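Local coordinates for protein exopolygalacturonase (Yersinia enterocolitica, PDB 2UVF) that probably hydrolyses the pectin backbone polygalacturonate from a chain end, as a family 28 exopolygalacturonase whose pocket holds digalacturonic acid, at residues Y230-Y235 against M358-H363; F385-N390 against F407-G412; N246-N251 against T335-E340. All blocks are in the same frame, centred on the assembly; numbering follows the deposited sequence.

Contact 1: Y230-Y235 against M358-H363; sequences YRLYPY and MNLENH. With SO4 (sulfate ion), chain D.
Apolar contacts between four side chains carry this meeting of strand 357-360 with the end of strand 228-230 and the loop after it. Met358 turns its CG anti to its carbonyl carbon and bends at the last torsion (chi3 70°), which swings CE toward the phenol of Tyr230. The methyl ends 3.1 Å from Tyr230 OH, a tight approach, and 3.9 Å from Tyr230 CZ. Leu360 is the next residue on the same side of the strand; its side chain crosses that of Tyr230 at about a right angle, CD1 coming to 3.9 Å from Tyr230 CE1. Leu232 supplies one branch: its CD1 lies in the plane of the Tyr230 ring at the edge, and reaches Met358 CE at 3.8 Å and Leu360 CD2 at 3.9 Å.

Met358 SD stands 5.5 Å from the centroid of the Tyr230 ring in an oblique Met-aromatic contact. Strand 357-360 belongs to the right-handed parallel beta-helix of family 28. Leu232 also touches the bound galacturonic acid, so Met358 and Leu360, packed against Leu232, probably help to hold this pocket residue in place.

Tyr230 OH has a weak hydrogen bond with Arg240, another pocket residue. On the loop backbone, Arg231 N donates a nearly straight bond of 2.9 Å to O2 of a sulfate, probably from the crystallisation liquor, while the guanidinium makes a salt bridge with Glu239.

Contact 2: F385-N390 against F407-G412; sequences FGNSQN and FAAGTG
Two backbone hydrogen bonds join segments 385-390 and 407-412, whose strands 383-386 and 405-408 are parallel neighbours in successive coils of the beta-helix. Ala408 N donates a hydrogen bond to Phe385 O at 2.7 Å, nearly along the C=O axis, and Ala408 O accepts from Asn387 N at 2.9 Å, in the carbonyl plane. Each of these oxygens also receives a CA-H...O contact, Phe385 O from Phe407 CA and Ala408 O from Gly386 CA.

Gly386 bonds through its backbone with Asn359 and Glu361 of the coil before. Ser388 OG is an additional partner, folding back to donate to Gly386 O at 3.1 Å from well above the carbonyl plane, and the same hydroxyl oxygen accepts from Asn362 N. The phenylalanines point the same way, side by side, with CG of each anti to its own carbonyl carbon. Their planes are 18° apart but slid, so the rings barely overlap; Phe385 CD2 meets Phe407 CE1 at 3.4 Å.

Ala408 CB projects from the face opposite the phenylalanines and touches the bound galacturonic acid. With its N-H and carbonyl held by Phe385 and by Asn387, the residue just after strand 383-386, Ala408 presents a methyl group to the sugar, a small apolar surface whose position is set by the backbone.

Contact 3: N246-N251 against T335-E340; sequences NAIDPN and TLRGVE. With SO4 (sulfate ion), chain D.
The flat group that carries the contact is the guanidinium of Arg337, and its polar partners sit at its edge: Asp249 O and the sulfate both lie near its plane. Ile248 CG2 comes in obliquely, 3.4 Å from Arg337 NH2. The arginine leaves the strand with CG anti to its backbone N (chi1 -170°) and bends at chi3, which carries its tip across Ile248. Arg337 NH1 donates to sulfate O2 at 3.1 Å, NH2 reaches sulfate O4 weakly, and NH2 also gives a weak bond to Asp249 O. A water accepts from Arg337 NE and, at 2.8 Å, from Asp249 N, so every nitrogen of the guanidinium has a partner.

Behind the arginine, strands 245-247 and 334-339 run parallel in adjoining coils of the beta-helix. Ala247 N donates to Thr335 O at 3.0 Å, on a lone pair, and Ala247 O accepts from Arg337 N at 2.8 Å. Ala247 CB packs against Leu336 CD2 at 3.8 Å and against Val339 CG2. Asn246 and Thr335 point to the other face; just past the strand Ile248 CD1 meets Thr335 CG2.

After strand 245-247, Asp249 OD1 accepts from Asn251 N in an Asx turn. Chemically, the arginine links that turn to the neighbouring coil through a weak bond to a carbonyl and a shared water, and its positive charge probably helps to hold the sulfate, which Arg231 N also grips.

The strand segments of the three contacts lie along one side of the beta-helix, on neighbours in the order 245-247, 334-339, 357-360, 383-386 and 405-408, and 230-235 packs over them. Contact 1 sits between the others, its centre about 8 Å from each, whereas the centres of contacts 2 and 3 are about 15 Å apart. Probable backbone hydrogen bonds join them: Leu360 N to Leu336 O at 2.8 Å links contacts 1 and 3, and Gly386 N to Asn359 O at 2.8 Å links contacts 1 and 2. One sulfate bridges contacts 1 and 3. The glycan is touched by Leu232 and Ala408, whereas the side chain of Thr335 in contact 3 stays about 9 Å from it.

Contact 1: Y230-Y235 against M358-H363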
ATOM      1  N   TYR A 230     -15.586   9.808 -11.130  1.00 32.60           N
ATOM      2  CA  TYR A 230     -15.291   8.567 -11.859  1.00 31.34           C
ATOM      3  C   TYR A 230     -16.238   7.443 -11.446  1.00 31.14           C
ATOM      4  O   TYR A 230     -16.879   7.527 -10.399  1.00 31.55           O
ATOM      5  CB  TYR A 230     -13.828   8.124 -11.586  1.00 30.90           C
ATOM      6  CG  TYR A 230     -13.601   7.596 -10.178  1.00 29.24           C
ATOM      7  CD1 TYR A 230     -13.537   6.225  -9.930  1.00 30.49           C
ATOM      8  CD2 TYR A 230     -13.476   8.467  -9.092  1.00 27.47           C
ATOM      9  CE1 TYR A 230     -13.355   5.729  -8.629  1.00 30.05           C
ATOM     10  CE2 TYR A 230     -13.291   7.992  -7.814  1.00 28.24           C
ATOM     11  CZ  TYR A 230     -13.229   6.621  -7.581  1.00 28.88           C
ATOM     12  OH  TYR A 230     -13.042   6.142  -6.297  1.00 30.83           O
ATOM     13  N   ARG A 231     -16.304   6.394 -12.256  0.50 30.99           N
ATOM     14  CA  ARG A 231     -16.876   5.126 -11.846  0.50 31.57           C
ATOM     15  C   ARG A 231     -15.723   4.129 -11.710  0.50 32.16           C
ATOM     16  O   ARG A 231     -14.872   4.046 -12.588  0.50 31.75           O
ATOM     17  CB  ARG A 231     -17.889   4.630 -12.879  0.50 31.56           C
ATOM     18  CG  ARG A 231     -19.225   5.353 -12.860  0.50 31.91           C
ATOM     19  CD  ARG A 231     -19.991   5.154 -14.176  0.50 33.46           C
ATOM     20  NE  ARG A 231     -21.429   5.379 -14.018  0.50 34.14           N
ATOM     21  CZ  ARG A 231     -22.026   6.569 -14.096  0.50 35.17           C
ATOM     22  NH1 ARG A 231     -21.320   7.677 -14.316  0.50 35.20           N
ATOM     23  NH2 ARG A 231     -23.339   6.655 -13.938  0.50 36.29           N
ATOM     24  N   LEU A 232     -15.698   3.382 -10.606  1.00 33.21           N
ATOM     25  CA  LEU A 232     -14.604   2.461 -10.297  1.00 34.12           C
ATOM     26  C   LEU A 232     -14.325   1.468 -11.427  1.00 35.32           C
ATOM     27  O   LEU A 232     -13.182   1.342 -11.892  1.00 35.66           O
ATOM     28  CB  LEU A 232     -14.876   1.715  -8.982  1.00 34.34           C
ATOM     29  CG  LEU A 232     -13.724   0.949  -8.316  1.00 34.13           C
ATOM     30  CD1 LEU A 232     -12.658   1.917  -7.833  1.00 32.74           C
ATOM     31  CD2 LEU A 232     -14.278   0.142  -7.157  1.00 33.32           C
ATOM     32  N   TYR A 233     -15.366   0.766 -11.861  1.00 36.34           N
ATOM     33  CA  TYR A 233     -15.248  -0.191 -12.957  1.00 37.30           C
ATOM     34  C   TYR A 233     -16.153   0.235 -14.120  1.00 38.37           C
ATOM     35  O   TYR A 233     -17.037   1.079 -13.925  1.00 38.72           O
ATOM     36  CB  TYR A 233     -15.540  -1.615 -12.474  1.00 36.37           C
ATOM     37  CG  TYR A 233     -14.645  -2.040 -11.324  1.00 36.13           C
ATOM     38  CD1 TYR A 233     -13.253  -1.961 -11.425  1.00 34.55           C
ATOM     39  CD2 TYR A 233     -15.190  -2.495 -10.130  1.00 35.14           C
ATOM     40  CE1 TYR A 233     -12.438  -2.334 -10.375  1.00 34.25           C
ATOM     41  CE2 TYR A 233     -14.386  -2.858  -9.073  1.00 34.92           C
ATOM     42  CZ  TYR A 233     -13.005  -2.772  -9.195  1.00 35.19           C
ATOM     43  OH  TYR A 233     -12.205  -3.139  -8.126  1.00 34.87           O
ATOM     44  N   PRO A 234     -15.898  -0.287 -15.342  1.00 39.45           N
ATOM     45  CA  PRO A 234     -16.793   0.055 -16.469  1.00 40.00           C
ATOM     46  C   PRO A 234     -18.262  -0.273 -16.170  1.00 40.18           C
ATOM     47  O   PRO A 234     -19.159   0.419 -16.653  1.00 40.81           O
ATOM     48  CB  PRO A 234     -16.255  -0.797 -17.638  1.00 40.32           C
ATOM     49  CG  PRO A 234     -15.337  -1.829 -17.012  1.00 40.53           C
ATOM     50  CD  PRO A 234     -14.789  -1.169 -15.765  1.00 39.84           C
ATOM     51  N   TYR A 235     -18.478  -1.297 -15.342  1.00 40.13           N
ATOM     52  CA  TYR A 235     -19.793  -1.820 -14.974  1.00 39.63           C
ATOM     53  C   TYR A 235     -20.287  -1.302 -13.626  1.00 39.48           C
ATOM     54  O   TYR A 235     -21.240  -1.863 -13.053  1.00 38.85           O
ATOM     55  CB  TYR A 235     -19.739  -3.354 -14.923  1.00 39.79           C
ATOM     56  CG  TYR A 235     -18.474  -3.916 -14.288  1.00 39.69           C
ATOM     57  CD1 TYR A 235     -18.427  -4.248 -12.917  1.00 39.09           C
ATOM     58  CD2 TYR A 235     -17.323  -4.125 -15.058  1.00 40.47           C
ATOM     59  CE1 TYR A 235     -17.256  -4.769 -12.332  1.00 39.11           C
ATOM     60  CE2 TYR A 235     -16.140  -4.648 -14.485  1.00 40.94           C
ATOM     61  CZ  TYR A 235     -16.122  -4.971 -13.128  1.00 40.50           C
ATOM     62  OH  TYR A 235     -14.960  -5.468 -12.582  1.00 40.67           O
ATOM     63  N   MET A 358      -5.428   6.017  -4.269  1.00 30.53           N
ATOM     64  CA  MET A 358      -5.968   5.073  -5.249  1.00 30.78           C
ATOM     65  C   MET A 358      -5.222   5.160  -6.570  1.00 31.32           C
ATOM     66  O   MET A 358      -4.996   6.259  -7.084  1.00 31.39           O
ATOM     67  CB  MET A 358      -7.453   5.341  -5.530  1.00 31.14           C
ATOM     68  CG  MET A 358      -8.391   5.168  -4.346  1.00 31.09           C
ATOM     69  SD  MET A 358     -10.061   5.689  -4.799  1.00 31.06           S
ATOM     70  CE  MET A 358     -10.517   4.373  -5.948  1.00 29.40           C
ATOM     71  N   ASN A 359      -4.831   3.995  -7.089  1.00 30.88           N
ATOM     72  CA  ASN A 359      -4.234   3.856  -8.406  1.00 31.44           C
ATOM     73  C   ASN A 359      -5.127   2.934  -9.180  1.00 31.65           C
ATOM     74  O   ASN A 359      -5.337   1.784  -8.785  1.00 31.36           O
ATOM     75  CB  ASN A 359      -2.846   3.225  -8.322  1.00 31.54           C
ATOM     76  CG  ASN A 359      -1.872   4.090  -7.605  1.00 31.69           C
ATOM     77  OD1 ASN A 359      -1.171   4.883  -8.224  1.00 28.77           O
ATOM     78  ND2 ASN A 359      -1.848   3.980  -6.273  1.00 33.61           N
ATOM     79  N   LEU A 360      -5.693   3.460 -10.259  1.00 32.52           N
ATOM     80  CA  LEU A 360      -6.624   2.699 -11.076  1.00 32.76           C
ATOM     81  C   LEU A 360      -6.066   2.610 -12.495  1.00 33.10           C
ATOM     82  O   LEU A 360      -5.829   3.631 -13.142  1.00 32.96           O
ATOM     83  CB  LEU A 360      -8.028   3.336 -11.043  1.00 32.30           C
ATOM     84  CG  LEU A 360      -8.806   3.380  -9.705  1.00 31.35           C
ATOM     85  CD1 LEU A 360     -10.142   4.013  -9.924  1.00 27.50           C
ATOM     86  CD2 LEU A 360      -8.969   2.006  -9.006  1.00 28.65           C
ATOM     87  N   GLU A 361      -5.830   1.385 -12.960  0.50 34.90           N
ATOM     88  CA  GLU A 361      -5.344   1.181 -14.305  0.50 36.28           C
ATOM     89  C   GLU A 361      -4.036   1.935 -14.617  0.50 35.95           C
ATOM     90  O   GLU A 361      -3.851   2.399 -15.706  0.50 37.25           O
ATOM     91  CB  GLU A 361      -6.457   1.461 -15.350  0.50 35.97           C
ATOM     92  CG  GLU A 361      -7.411   0.309 -15.589  0.50 38.67           C
ATOM     93  CD  GLU A 361      -8.539   0.591 -16.570  0.50 49.09           C
ATOM     94  OE1 GLU A 361      -8.450   0.280 -17.770  0.50 49.84           O
ATOM     95  OE2 GLU A 361      -9.568   1.120 -16.150  0.50 55.92           O
ATOM     96  N   ASN A 362      -3.120   1.943 -13.648  1.00 34.29           N
ATOM     97  CA  ASN A 362      -1.808   2.544 -13.832  1.00 33.58           C
ATOM     98  C   ASN A 362      -0.740   1.512 -14.190  1.00 33.95           C
ATOM     99  O   ASN A 362      -0.883   0.312 -13.903  1.00 33.31           O
ATOM    100  CB  ASN A 362      -1.381   3.295 -12.574  1.00 33.26           C
ATOM    101  CG  ASN A 362      -2.271   4.449 -12.263  1.00 32.45           C
ATOM    102  OD1 ASN A 362      -3.116   4.825 -13.075  1.00 31.96           O
ATOM    103  ND2 ASN A 362      -2.097   5.032 -11.093  1.00 28.78           N
ATOM    104  N   HIS A 363       0.317   1.995 -14.847  1.00 34.23           N
ATOM    105  CA  HIS A 363       1.524   1.229 -15.011  1.00 34.32           C
ATOM    106  C   HIS A 363       2.643   2.007 -14.366  1.00 34.12           C
ATOM    107  O   HIS A 363       2.614   3.244 -14.367  1.00 34.72           O
ATOM    108  CB  HIS A 363       1.872   1.017 -16.492  1.00 34.74           C
ATOM    109  CG  HIS A 363       0.960   0.078 -17.210  1.00 35.56           C
ATOM    110  ND1 HIS A 363       1.016  -0.100 -18.574  1.00 37.15           N
ATOM    111  CD2 HIS A 363      -0.054  -0.703 -16.766  1.00 35.65           C
ATOM    112  CE1 HIS A 363       0.096  -0.978 -18.934  1.00 38.26           C
ATOM    113  NE2 HIS A 363      -0.571  -1.354 -17.857  1.00 35.66           N
TER
HETATM  114  S   SO4 D1607     -16.040   7.622 -16.052  1.00 56.34           S
HETATM  115  O1  SO4 D1607     -15.842   8.978 -15.535  1.00 54.56           O
HETATM  116  O2  SO4 D1607     -15.706   6.594 -15.053  1.00 52.63           O
HETATM  117  O3  SO4 D1607     -17.449   7.451 -16.438  1.00 55.79           O
HETATM  118  O4  SO4 D1607     -15.185   7.493 -17.238  1.00 56.08           O

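Contact 2: F385-N390 against F407-G412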
ATOM      1  N   PHE A 385      -4.165  -0.516  -5.039  1.00 28.54           N
ATOM      2  CA  PHE A 385      -3.710  -0.813  -6.386  1.00 28.97           C
ATOM      3  C   PHE A 385      -4.848  -1.566  -7.107  1.00 29.08           C
ATOM      4  O   PHE A 385      -5.294  -2.625  -6.661  1.00 28.68           O
ATOM      5  CB  PHE A 385      -2.397  -1.605  -6.381  1.00 28.88           C
ATOM      6  CG  PHE A 385      -1.193  -0.815  -5.915  1.00 30.09           C
ATOM      7  CD1 PHE A 385      -0.710   0.259  -6.666  1.00 30.12           C
ATOM      8  CD2 PHE A 385      -0.528  -1.162  -4.729  1.00 29.86           C
ATOM      9  CE1 PHE A 385       0.404   1.001  -6.239  1.00 29.68           C
ATOM     10  CE2 PHE A 385       0.588  -0.433  -4.296  1.00 28.97           C
ATOM     11  CZ  PHE A 385       1.055   0.651  -5.058  1.00 29.67           C
ATOM     12  N   GLY A 386      -5.345  -0.981  -8.198  1.00 29.36           N
ATOM     13  CA  GLY A 386      -6.512  -1.522  -8.897  1.00 29.41           C
ATOM     14  C   GLY A 386      -6.298  -1.714 -10.385  1.00 29.54           C
ATOM     15  O   GLY A 386      -6.126  -0.738 -11.129  1.00 29.58           O
ATOM     16  N   ASN A 387      -6.308  -2.970 -10.821  1.00 29.60           N
ATOM     17  CA  ASN A 387      -6.080  -3.315 -12.242  1.00 30.85           C
ATOM     18  C   ASN A 387      -4.844  -2.617 -12.799  1.00 30.84           C
ATOM     19  O   ASN A 387      -4.832  -2.158 -13.948  1.00 30.99           O
ATOM     20  CB  ASN A 387      -7.333  -3.024 -13.116  1.00 30.37           C
ATOM     21  CG  ASN A 387      -8.523  -3.874 -12.722  1.00 31.48           C
ATOM     22  OD1 ASN A 387      -8.761  -4.929 -13.307  1.00 32.29           O
ATOM     23  ND2 ASN A 387      -9.253  -3.444 -11.691  1.00 31.55           N
ATOM     24  N   SER A 388      -3.806  -2.558 -11.960  1.00 31.04           N
ATOM     25  CA  SER A 388      -2.562  -1.863 -12.269  1.00 31.27           C
ATOM     26  C   SER A 388      -1.436  -2.851 -12.551  1.00 32.02           C
ATOM     27  O   SER A 388      -1.581  -4.056 -12.353  1.00 31.46           O
ATOM     28  CB  SER A 388      -2.185  -0.921 -11.120  1.00 31.00           C
ATOM     29  OG  SER A 388      -3.170   0.073 -10.968  1.00 30.34           O
ATOM     30  N   GLN A 389      -0.313  -2.349 -13.037  1.00 33.57           N
ATOM     31  CA  GLN A 389       0.787  -3.248 -13.384  1.00 34.99           C
ATOM     32  C   GLN A 389       2.134  -2.660 -13.061  1.00 35.18           C
ATOM     33  O   GLN A 389       2.365  -1.475 -13.272  1.00 35.54           O
ATOM     34  CB  GLN A 389       0.702  -3.684 -14.853  1.00 35.42           C
ATOM     35  CG  GLN A 389      -0.708  -4.143 -15.246  1.00 37.71           C
ATOM     36  CD  GLN A 389      -0.731  -5.173 -16.342  1.00 41.50           C
ATOM     37  OE1 GLN A 389       0.159  -5.219 -17.197  1.00 42.09           O
ATOM     38  NE2 GLN A 389      -1.757  -6.010 -16.328  1.00 42.50           N
ATOM     39  N   ASN A 390       3.020  -3.507 -12.531  1.00 35.82           N
ATOM     40  CA  ASN A 390       4.379  -3.096 -12.158  1.00 35.90           C
ATOM     41  C   ASN A 390       4.369  -1.942 -11.132  1.00 35.26           C
ATOM     42  O   ASN A 390       4.647  -0.798 -11.465  1.00 35.92           O
ATOM     43  CB  ASN A 390       5.200  -2.782 -13.431  1.00 35.89           C
ATOM     44  CG  ASN A 390       6.662  -2.488 -13.149  1.00 38.03           C
ATOM     45  OD1 ASN A 390       7.218  -1.532 -13.693  1.00 38.99           O
ATOM     46  ND2 ASN A 390       7.297  -3.309 -12.310  1.00 39.08           N
ATOM     47  N   PHE A 407      -4.932  -4.777  -2.940  1.00 28.51           N
ATOM     48  CA  PHE A 407      -4.916  -5.048  -4.397  1.00 28.54           C
ATOM     49  C   PHE A 407      -6.287  -5.447  -4.870  1.00 28.43           C
ATOM     50  O   PHE A 407      -6.918  -6.307  -4.283  1.00 28.54           O
ATOM     51  CB  PHE A 407      -3.900  -6.123  -4.762  1.00 27.91           C
ATOM     52  CG  PHE A 407      -2.501  -5.757  -4.401  1.00 28.53           C
ATOM     53  CD1 PHE A 407      -1.760  -4.922  -5.223  1.00 25.83           C
ATOM     54  CD2 PHE A 407      -1.925  -6.242  -3.220  1.00 27.74           C
ATOM     55  CE1 PHE A 407      -0.463  -4.580  -4.879  1.00 28.18           C
ATOM     56  CE2 PHE A 407      -0.631  -5.902  -2.876  1.00 28.65           C
ATOM     57  CZ  PHE A 407       0.102  -5.057  -3.699  1.00 27.24           C
ATOM     58  N   ALA A 408      -6.749  -4.793  -5.921  1.00 29.27           N
ATOM     59  CA  ALA A 408      -8.082  -5.040  -6.460  1.00 30.24           C
ATOM     60  C   ALA A 408      -7.986  -5.351  -7.961  1.00 30.95           C
ATOM     61  O   ALA A 408      -7.155  -4.778  -8.662  1.00 29.86           O
ATOM     62  CB  ALA A 408      -8.956  -3.829  -6.242  1.00 29.65           C
ATOM     63  N   ALA A 409      -8.863  -6.229  -8.447  1.00 32.50           N
ATOM     64  CA  ALA A 409      -8.870  -6.574  -9.871  1.00 34.35           C
ATOM     65  C   ALA A 409     -10.271  -6.665 -10.520  1.00 35.35           C
ATOM     66  O   ALA A 409     -10.433  -7.245 -11.597  1.00 36.03           O
ATOM     67  CB  ALA A 409      -8.070  -7.824 -10.104  1.00 33.99           C
ATOM     68  N   GLY A 410     -11.265  -6.052  -9.881  1.00 36.63           N
ATOM     69  CA  GLY A 410     -12.617  -6.012 -10.421  1.00 38.11           C
ATOM     70  C   GLY A 410     -13.472  -7.105  -9.814  1.00 39.75           C
ATOM     71  O   GLY A 410     -13.015  -7.871  -8.964  1.00 39.84           O
ATOM     72  N   THR A 411     -14.733  -7.178 -10.232  1.00 41.16           N
ATOM     73  CA  THR A 411     -15.668  -8.116  -9.620  1.00 42.56           C
ATOM     74  C   THR A 411     -16.645  -8.714 -10.637  1.00 43.49           C
ATOM     75  O   THR A 411     -17.287  -7.988 -11.411  1.00 43.15           O
ATOM     76  CB  THR A 411     -16.452  -7.478  -8.412  1.00 42.62           C
ATOM     77  OG1 THR A 411     -17.336  -6.446  -8.866  1.00 42.47           O
ATOM     78  CG2 THR A 411     -15.507  -6.866  -7.420  1.00 42.85           C
ATOM     79  N   GLY A 412     -16.741 -10.040 -10.615  1.00 44.63           N
ATOM     80  CA  GLY A 412     -17.726 -10.772 -11.408  1.00 46.71           C
ATOM     81  C   GLY A 412     -17.279 -11.078 -12.824  1.00 47.97           C
ATOM     82  O   GLY A 412     -16.079 -11.090 -13.116  1.00 48.18           O
TER

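Contact 3: N246-N251 against T335-E340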
ATOM      1  N   ASN A 246      -6.593  14.419  -8.179  1.00 33.92           N
ATOM      2  CA  ASN A 246      -7.037  13.524  -9.235  1.00 33.94           C
ATOM      3  C   ASN A 246      -6.098  13.505 -10.422  1.00 33.92           C
ATOM      4  O   ASN A 246      -5.485  14.504 -10.742  1.00 33.44           O
ATOM      5  CB  ASN A 246      -8.407  13.960  -9.750  1.00 33.82           C
ATOM      6  CG  ASN A 246      -9.431  14.048  -8.676  1.00 32.50           C
ATOM      7  OD1 ASN A 246     -10.061  13.059  -8.343  1.00 33.74           O
ATOM      8  ND2 ASN A 246      -9.634  15.243  -8.141  1.00 29.32           N
ATOM      9  N   ALA A 247      -6.011  12.356 -11.077  1.00 34.99           N
ATOM     10  CA  ALA A 247      -5.584  12.296 -12.470  1.00 36.33           C
ATOM     11  C   ALA A 247      -6.602  11.413 -13.191  1.00 37.14           C
ATOM     12  O   ALA A 247      -6.392  10.214 -13.360  1.00 37.35           O
ATOM     13  CB  ALA A 247      -4.164  11.753 -12.594  1.00 36.01           C
ATOM     14  N   ILE A 248      -7.726  12.021 -13.584  1.00 38.68           N
ATOM     15  CA  ILE A 248      -8.876  11.294 -14.153  1.00 39.20           C
ATOM     16  C   ILE A 248      -9.331  11.918 -15.472  1.00 41.14           C
ATOM     17  O   ILE A 248      -9.725  13.082 -15.511  1.00 41.45           O
ATOM     18  CB  ILE A 248     -10.099  11.232 -13.160  1.00 39.07           C
ATOM     19  CG1 ILE A 248      -9.675  10.692 -11.790  1.00 37.05           C
ATOM     20  CG2 ILE A 248     -11.258  10.390 -13.757  1.00 38.25           C
ATOM     21  CD1 ILE A 248     -10.733  10.751 -10.704  1.00 37.79           C
ATOM     22  N   ASP A 249      -9.269  11.141 -16.550  1.00 43.15           N
ATOM     23  CA  ASP A 249      -9.854  11.545 -17.835  1.00 45.15           C
ATOM     24  C   ASP A 249     -11.358  11.249 -17.813  1.00 45.90           C
ATOM     25  O   ASP A 249     -11.755  10.093 -17.619  1.00 45.46           O
ATOM     26  CB  ASP A 249      -9.174  10.807 -18.992  1.00 45.62           C
ATOM     27  CG  ASP A 249      -9.600  11.326 -20.372  1.00 47.69           C
ATOM     28  OD1 ASP A 249     -10.607  10.802 -20.914  1.00 49.40           O
ATOM     29  OD2 ASP A 249      -8.912  12.223 -20.923  1.00 47.11           O
ATOM     30  N   PRO A 250     -12.200  12.287 -18.048  1.00 47.06           N
ATOM     31  CA  PRO A 250     -13.663  12.202 -17.917  1.00 47.48           C
ATOM     32  C   PRO A 250     -14.256  11.018 -18.655  1.00 48.11           C
ATOM     33  O   PRO A 250     -15.347  10.572 -18.299  1.00 48.60           O
ATOM     34  CB  PRO A 250     -14.156  13.499 -18.566  1.00 47.47           C
ATOM     35  CG  PRO A 250     -12.970  14.054 -19.318  1.00 47.77           C
ATOM     36  CD  PRO A 250     -11.789  13.626 -18.510  1.00 47.10           C
ATOM     37  N   ASN A 251     -13.531  10.510 -19.653  1.00 48.60           N
ATOM     38  CA  ASN A 251     -14.028   9.446 -20.533  1.00 49.56           C
ATOM     39  C   ASN A 251     -13.368   8.078 -20.332  1.00 49.63           C
ATOM     40  O   ASN A 251     -14.029   7.038 -20.464  1.00 50.48           O
ATOM     41  CB  ASN A 251     -13.874   9.857 -22.015  1.00 49.66           C
ATOM     42  CG  ASN A 251     -14.717  11.070 -22.390  1.00 50.97           C
ATOM     43  OD1 ASN A 251     -15.905  11.154 -22.046  1.00 52.88           O
ATOM     44  ND2 ASN A 251     -14.109  12.018 -23.107  1.00 51.62           N
ATOM     45  N   THR A 335      -6.932   9.919  -6.370  1.00 31.92           N
ATOM     46  CA  THR A 335      -7.332   8.912  -7.341  1.00 32.24           C
ATOM     47  C   THR A 335      -6.650   9.181  -8.661  1.00 32.95           C
ATOM     48  O   THR A 335      -6.987  10.123  -9.348  1.00 33.26           O
ATOM     49  CB  THR A 335      -8.870   8.861  -7.536  1.00 32.26           C
ATOM     50  OG1 THR A 335      -9.493   8.597  -6.271  1.00 32.14           O
ATOM     51  CG2 THR A 335      -9.253   7.770  -8.537  1.00 29.79           C
ATOM     52  N   LEU A 336      -5.689   8.333  -9.006  1.00 33.68           N
ATOM     53  CA  LEU A 336      -4.938   8.500 -10.231  1.00 34.13           C
ATOM     54  C   LEU A 336      -5.288   7.338 -11.102  1.00 34.28           C
ATOM     55  O   LEU A 336      -5.070   6.194 -10.721  1.00 34.31           O
ATOM     56  CB  LEU A 336      -3.429   8.529  -9.965  1.00 33.41           C
ATOM     57  CG  LEU A 336      -2.953   9.384  -8.793  1.00 33.87           C
ATOM     58  CD1 LEU A 336      -1.492   9.038  -8.555  1.00 34.80           C
ATOM     59  CD2 LEU A 336      -3.169  10.891  -9.013  1.00 32.21           C
ATOM     60  N   ARG A 337      -5.828   7.648 -12.277  1.00 35.00           N
ATOM     61  CA  ARG A 337      -6.362   6.633 -13.180  1.00 35.27           C
ATOM     62  C   ARG A 337      -5.775   6.772 -14.596  1.00 35.62           C
ATOM     63  O   ARG A 337      -5.653   7.885 -15.128  1.00 35.80           O
ATOM     64  CB  ARG A 337      -7.887   6.713 -13.213  1.00 34.90           C
ATOM     65  CG  ARG A 337      -8.529   5.545 -13.941  1.00 34.76           C
ATOM     66  CD  ARG A 337     -10.037   5.609 -13.916  1.00 34.74           C
ATOM     67  NE  ARG A 337     -10.568   6.724 -14.697  1.00 35.18           N
ATOM     68  CZ  ARG A 337     -11.846   6.839 -15.055  1.00 35.83           C
ATOM     69  NH1 ARG A 337     -12.719   5.901 -14.727  1.00 35.38           N
ATOM     70  NH2 ARG A 337     -12.248   7.877 -15.769  1.00 35.55           N
ATOM     71  N   GLY A 338      -5.411   5.638 -15.183  1.00 36.02           N
ATOM     72  CA  GLY A 338      -4.821   5.598 -16.521  1.00 36.30           C
ATOM     73  C   GLY A 338      -3.410   6.125 -16.666  1.00 37.12           C
ATOM     74  O   GLY A 338      -2.957   6.326 -17.788  1.00 37.65           O
ATOM     75  N   VAL A 339      -2.698   6.325 -15.549  1.00 37.28           N
ATOM     76  CA  VAL A 339      -1.376   6.952 -15.584  1.00 37.14           C
ATOM     77  C   VAL A 339      -0.248   5.975 -15.922  1.00 37.99           C
ATOM     78  O   VAL A 339      -0.160   4.866 -15.376  1.00 38.07           O
ATOM     79  CB  VAL A 339      -1.060   7.777 -14.290  1.00 37.53           C
ATOM     80  CG1 VAL A 339       0.219   8.578 -14.453  1.00 36.28           C
ATOM     81  CG2 VAL A 339      -2.203   8.722 -13.959  1.00 35.34           C
ATOM     82  N   GLU A 340       0.598   6.403 -16.860  1.00 38.42           N
ATOM     83  CA  GLU A 340       1.795   5.674 -17.230  1.00 39.16           C
ATOM     84  C   GLU A 340       2.981   6.395 -16.600  1.00 38.56           C
ATOM     85  O   GLU A 340       3.278   7.528 -16.995  1.00 38.37           O
ATOM     86  CB  GLU A 340       1.943   5.648 -18.755  1.00 40.03           C
ATOM     87  CG  GLU A 340       3.129   4.849 -19.250  1.00 42.48           C
ATOM     88  CD  GLU A 340       2.862   3.362 -19.221  1.00 46.65           C
ATOM     89  OE1 GLU A 340       1.665   2.983 -19.176  1.00 47.97           O
ATOM     90  OE2 GLU A 340       3.843   2.575 -19.243  1.00 47.85           O
TER
HETATM   91  S   SO4 D1607     -16.040   7.622 -16.052  1.00 56.34           S
HETATM   92  O1  SO4 D1607     -15.842   8.978 -15.535  1.00 54.56           O
HETATM   93  O2  SO4 D1607     -15.706   6.594 -15.053  1.00 52.63           O
HETATM   94  O3  SO4 D1607     -17.449   7.451 -16.438  1.00 55.79           O
HETATM   95  O4  SO4 D1607     -15.185   7.493 -17.238  1.00 56.08           O
HETATM   96  O   HOH W   1      -8.447   8.493 -16.326  1.00 33.22           O